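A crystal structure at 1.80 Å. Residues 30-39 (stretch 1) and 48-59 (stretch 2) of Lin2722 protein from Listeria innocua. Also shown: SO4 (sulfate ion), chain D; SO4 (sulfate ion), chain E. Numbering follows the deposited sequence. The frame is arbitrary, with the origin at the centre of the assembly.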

# COMPACT_ATOMS: atom_id res chain seq x y z
N TYR A 30 5.43 4.31 -19.16
CA TYR A 30 4.48 5.39 -18.88
C TYR A 30 5.22 6.73 -18.88
O TYR A 30 4.69 7.72 -19.40
CB TYR A 30 3.79 5.20 -17.59
CG TYR A 30 2.84 4.04 -17.52
CD1 TYR A 30 1.62 4.10 -18.20
CD2 TYR A 30 3.14 2.91 -16.78
CE1 TYR A 30 0.72 3.06 -18.12
CE2 TYR A 30 2.21 1.85 -16.68
CZ TYR A 30 1.01 1.95 -17.35
OH TYR A 30 0.10 0.91 -17.30
N ARG A 31 6.44 6.72 -18.32
CA ARG A 31 7.28 7.91 -18.19
C ARG A 31 6.54 8.99 -17.44
O ARG A 31 6.67 10.18 -17.76
CB ARG A 31 7.81 8.39 -19.54
CG ARG A 31 8.73 7.40 -20.15
CD ARG A 31 9.41 7.90 -21.39
NE ARG A 31 8.56 8.00 -22.56
CZ ARG A 31 8.32 7.02 -23.44
NH1 ARG A 31 8.82 5.80 -23.27
NH2 ARG A 31 7.60 7.28 -24.49
N SER A 32 5.81 8.56 -16.39
CA SER A 32 5.10 9.48 -15.48
C SER A 32 5.97 9.87 -14.29
O SER A 32 5.67 10.87 -13.60
CB SER A 32 3.79 8.85 -14.99
OG SER A 32 3.98 7.51 -14.58
N SER A 33 7.01 9.08 -14.05
CA SER A 33 8.04 9.40 -13.04
C SER A 33 9.35 9.47 -13.77
O SER A 33 9.57 8.71 -14.70
CB SER A 33 8.13 8.33 -11.95
OG SER A 33 6.96 8.24 -11.15
N ASN A 34 10.24 10.39 -13.37
CA ASN A 34 11.51 10.54 -14.11
C ASN A 34 12.78 10.39 -13.26
O ASN A 34 13.91 10.48 -13.78
CB ASN A 34 11.52 11.81 -14.93
CG ASN A 34 11.62 13.06 -14.10
OD1 ASN A 34 11.62 13.01 -12.87
ND2 ASN A 34 11.67 14.21 -14.78
N GLU A 35 12.60 10.20 -11.96
CA GLU A 35 13.75 10.03 -11.06
C GLU A 35 13.38 9.09 -9.91
O GLU A 35 12.21 8.95 -9.56
CB GLU A 35 14.23 11.35 -10.46
CG GLU A 35 14.66 12.42 -11.43
CD GLU A 35 15.16 13.70 -10.75
OE1 GLU A 35 15.63 13.64 -9.60
OE2 GLU A 35 15.13 14.77 -11.39
N ALA A 36 14.41 8.43 -9.36
CA ALA A 36 14.20 7.53 -8.23
C ALA A 36 15.35 7.63 -7.23
O ALA A 36 16.47 7.99 -7.59
CB ALA A 36 14.05 6.10 -8.66
N LEU A 37 15.03 7.29 -6.01
CA LEU A 37 15.95 7.21 -4.89
C LEU A 37 15.70 5.83 -4.22
O LEU A 37 14.57 5.34 -4.23
CB LEU A 37 15.61 8.37 -3.94
CG LEU A 37 16.36 8.64 -2.68
CD1 LEU A 37 16.00 10.04 -2.15
CD2 LEU A 37 15.99 7.60 -1.77
N THR A 38 16.75 5.18 -3.72
CA THR A 38 16.57 3.98 -2.90
C THR A 38 16.86 4.33 -1.44
O THR A 38 17.85 4.99 -1.16
CB THR A 38 17.45 2.80 -3.39
OG1 THR A 38 16.97 2.38 -4.68
CG2 THR A 38 17.41 1.60 -2.41
N MSE A 39 15.98 3.93 -0.53
CA MSE A 39 16.17 4.19 0.88
C MSE A 39 16.01 2.89 1.62
O MSE A 39 15.09 2.15 1.34
CB MSE A 39 15.13 5.12 1.48
CG MSE A 39 15.24 6.54 1.12
SE MSE A 39 13.99 7.54 2.31
CE MSE A 39 14.93 7.50 3.95
N LYS A 48 19.71 4.71 5.14
CA LYS A 48 20.59 4.90 4.00
C LYS A 48 19.79 5.40 2.84
O LYS A 48 18.72 4.85 2.58
CB LYS A 48 21.23 3.59 3.60
CG LYS A 48 22.26 3.72 2.50
CD LYS A 48 22.83 2.34 1.97
CE LYS A 48 22.82 1.21 3.03
NZ LYS A 48 23.64 0.02 2.56
N PHE A 49 20.32 6.42 2.18
CA PHE A 49 19.77 6.97 0.94
C PHE A 49 20.80 6.69 -0.14
O PHE A 49 22.01 6.94 0.07
CB PHE A 49 19.70 8.51 0.94
CG PHE A 49 18.79 9.14 1.97
CD1 PHE A 49 17.62 9.79 1.57
CD2 PHE A 49 19.17 9.19 3.29
CE1 PHE A 49 16.81 10.45 2.51
CE2 PHE A 49 18.35 9.84 4.26
CZ PHE A 49 17.18 10.47 3.86
N GLU A 50 20.33 6.22 -1.29
CA GLU A 50 21.16 6.11 -2.50
C GLU A 50 20.48 6.85 -3.63
O GLU A 50 19.35 6.52 -4.02
CB GLU A 50 21.34 4.65 -2.89
CG GLU A 50 22.10 3.83 -1.85
CD GLU A 50 22.00 2.31 -2.13
OE1 GLU A 50 20.97 1.66 -1.75
OE2 GLU A 50 22.97 1.78 -2.73
N GLY A 51 21.15 7.89 -4.13
CA GLY A 51 20.63 8.73 -5.17
C GLY A 51 20.30 10.12 -4.64
O GLY A 51 20.38 10.38 -3.44
N LYS A 52 19.92 11.01 -5.53
CA LYS A 52 19.60 12.37 -5.17
C LYS A 52 18.48 12.79 -6.10
O LYS A 52 18.60 12.62 -7.31
CB LYS A 52 20.81 13.28 -5.41
CG LYS A 52 20.54 14.79 -5.21
CD LYS A 52 20.40 15.08 -3.73
CE LYS A 52 19.88 16.49 -3.39
NZ LYS A 52 20.26 16.84 -1.99
N LEU A 53 17.43 13.39 -5.56
CA LEU A 53 16.36 13.93 -6.40
C LEU A 53 16.66 15.37 -6.73
O LEU A 53 17.14 16.13 -5.85
CB LEU A 53 15.01 13.80 -5.68
CG LEU A 53 14.66 12.39 -5.27
CD1 LEU A 53 13.39 12.36 -4.40
CD2 LEU A 53 14.51 11.49 -6.51
N THR A 54 16.45 15.76 -7.99
CA THR A 54 16.73 17.11 -8.47
C THR A 54 15.48 17.96 -8.41
O THR A 54 14.37 17.47 -8.12
CB THR A 54 17.25 17.14 -9.92
OG1 THR A 54 16.17 16.90 -10.84
CG2 THR A 54 18.34 16.10 -10.14
N LYS A 55 15.68 19.25 -8.70
CA LYS A 55 14.59 20.21 -8.83
C LYS A 55 13.64 19.87 -9.97
O LYS A 55 12.47 20.28 -9.95
CB LYS A 55 15.13 21.65 -9.02
CG LYS A 55 16.06 21.83 -10.22
CD LYS A 55 16.62 23.26 -10.29
CE LYS A 55 17.36 23.49 -11.59
NZ LYS A 55 17.91 24.88 -11.65
N ASP A 56 14.13 19.14 -10.97
CA ASP A 56 13.29 18.73 -12.08
C ASP A 56 12.60 17.37 -11.86
O ASP A 56 12.02 16.82 -12.82
CB ASP A 56 14.09 18.65 -13.37
CG ASP A 56 14.64 19.99 -13.78
OD1 ASP A 56 13.87 20.97 -13.89
OD2 ASP A 56 15.86 20.05 -13.98
N ALA A 57 12.63 16.85 -10.63
CA ALA A 57 11.97 15.55 -10.37
C ALA A 57 10.49 15.58 -10.61
O ALA A 57 9.78 16.46 -10.11
CB ALA A 57 12.29 15.01 -8.93
N LYS A 58 10.00 14.59 -11.35
CA LYS A 58 8.58 14.41 -11.61
C LYS A 58 8.13 13.09 -11.00
O LYS A 58 8.65 12.05 -11.35
CB LYS A 58 8.34 14.39 -13.11
CG LYS A 58 6.92 14.16 -13.52
CD LYS A 58 6.73 14.33 -15.04
CE LYS A 58 7.20 13.13 -15.85
NZ LYS A 58 7.02 13.35 -17.33
N ARG A 59 7.19 13.15 -10.08
CA ARG A 59 6.67 11.98 -9.36
C ARG A 59 7.79 11.04 -8.93
O ARG A 59 7.79 9.84 -9.23
CB ARG A 59 5.61 11.26 -10.24
CG ARG A 59 4.47 12.19 -10.62
CD ARG A 59 3.57 12.38 -9.43
NE ARG A 59 2.65 11.26 -9.24
CZ ARG A 59 2.18 10.82 -8.07
NH1 ARG A 59 2.63 11.29 -6.90
NH2 ARG A 59 1.29 9.85 -8.07
S SO4 D . 11.11 14.00 -17.93
O1 SO4 D . 10.39 14.46 -16.75
O2 SO4 D . 10.36 12.87 -18.52
O3 SO4 D . 11.21 15.12 -18.86
O4 SO4 D . 12.46 13.57 -17.58
S SO4 E . 6.64 10.86 -23.61
O1 SO4 E . 5.25 10.69 -23.14
O2 SO4 E . 6.82 10.00 -24.79
O3 SO4 E . 6.94 12.25 -24.06
O4 SO4 E . 7.57 10.56 -22.51
O HOH W 1 17.72 12.06 -9.74
O HOH W 2 18.75 9.35 -7.94
O HOH W 3 18.97 5.85 -6.89

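The two stretches run antiparallel; the strand axes, whose N-to-C directions make an angle of 154°, approach to 4.7 Å. One hydrogen-bonded pair sets the register: Thr-38 N donates to Glu-50 O (2.9 Å, N-H...O 167°) and Glu-50 N to Thr-38 O (2.8 Å, 163°). Met-39 and Phe-49 form the adjoining non-hydrogen-bonded pair, where Met-39 CA lies 3.1 Å from Lys-48 O in a CA-H...O contact.

Side chains of this second pair share one face of the sheet. Phe-49 (chi1 m) presents a ring face to selenomethionine Met-39, whose m, t, p conformation brings its end nearer the partner strand: Met-39 CE sits 4.0 Å from the centroid of the Phe-49 ring, 22° off the normal. Leu-37, with chi1 t, places CD1 at the ring edge, 4.1 Å from Phe-49 CD1 and equally 4.1 Å from Leu-53 CG, so one methyl bridges two apolar partners.

Beyond the strands, polar side chains make most of the hydrogen bonds. Glu-35 points toward stretch 2, and its extended chi2 (-179°) carries the carboxylate to Thr-54: Glu-35 OE1 accepts from Thr-54 N (2.8 Å, 168°) and OE2 from Thr-54 OG1, very short at 2.4 Å. Thr-54 opens a type I turn closed by Ala-57 N to Thr-54 O (3.1 Å), so the carboxylate grips the start of that turn. Water 1 lies 2.6 Å from both Glu-35 OE1 and Lys-52 O, linking the two.

Asn-34, at chi1 71° and chi2 -3°, uses both ends of its amide: OD1 accepts from Lys-58 N (2.7 Å, 164°), while ND2 donates to Asp-56 O (3.3 Å, 168°) and to the chain D sulfate. Asn-34 N donates to Lys-58 O (3.1 Å, 151°), completing a local clamp. Ser-33, chi1 m, directs OG to Arg-59 O at 2.6 Å.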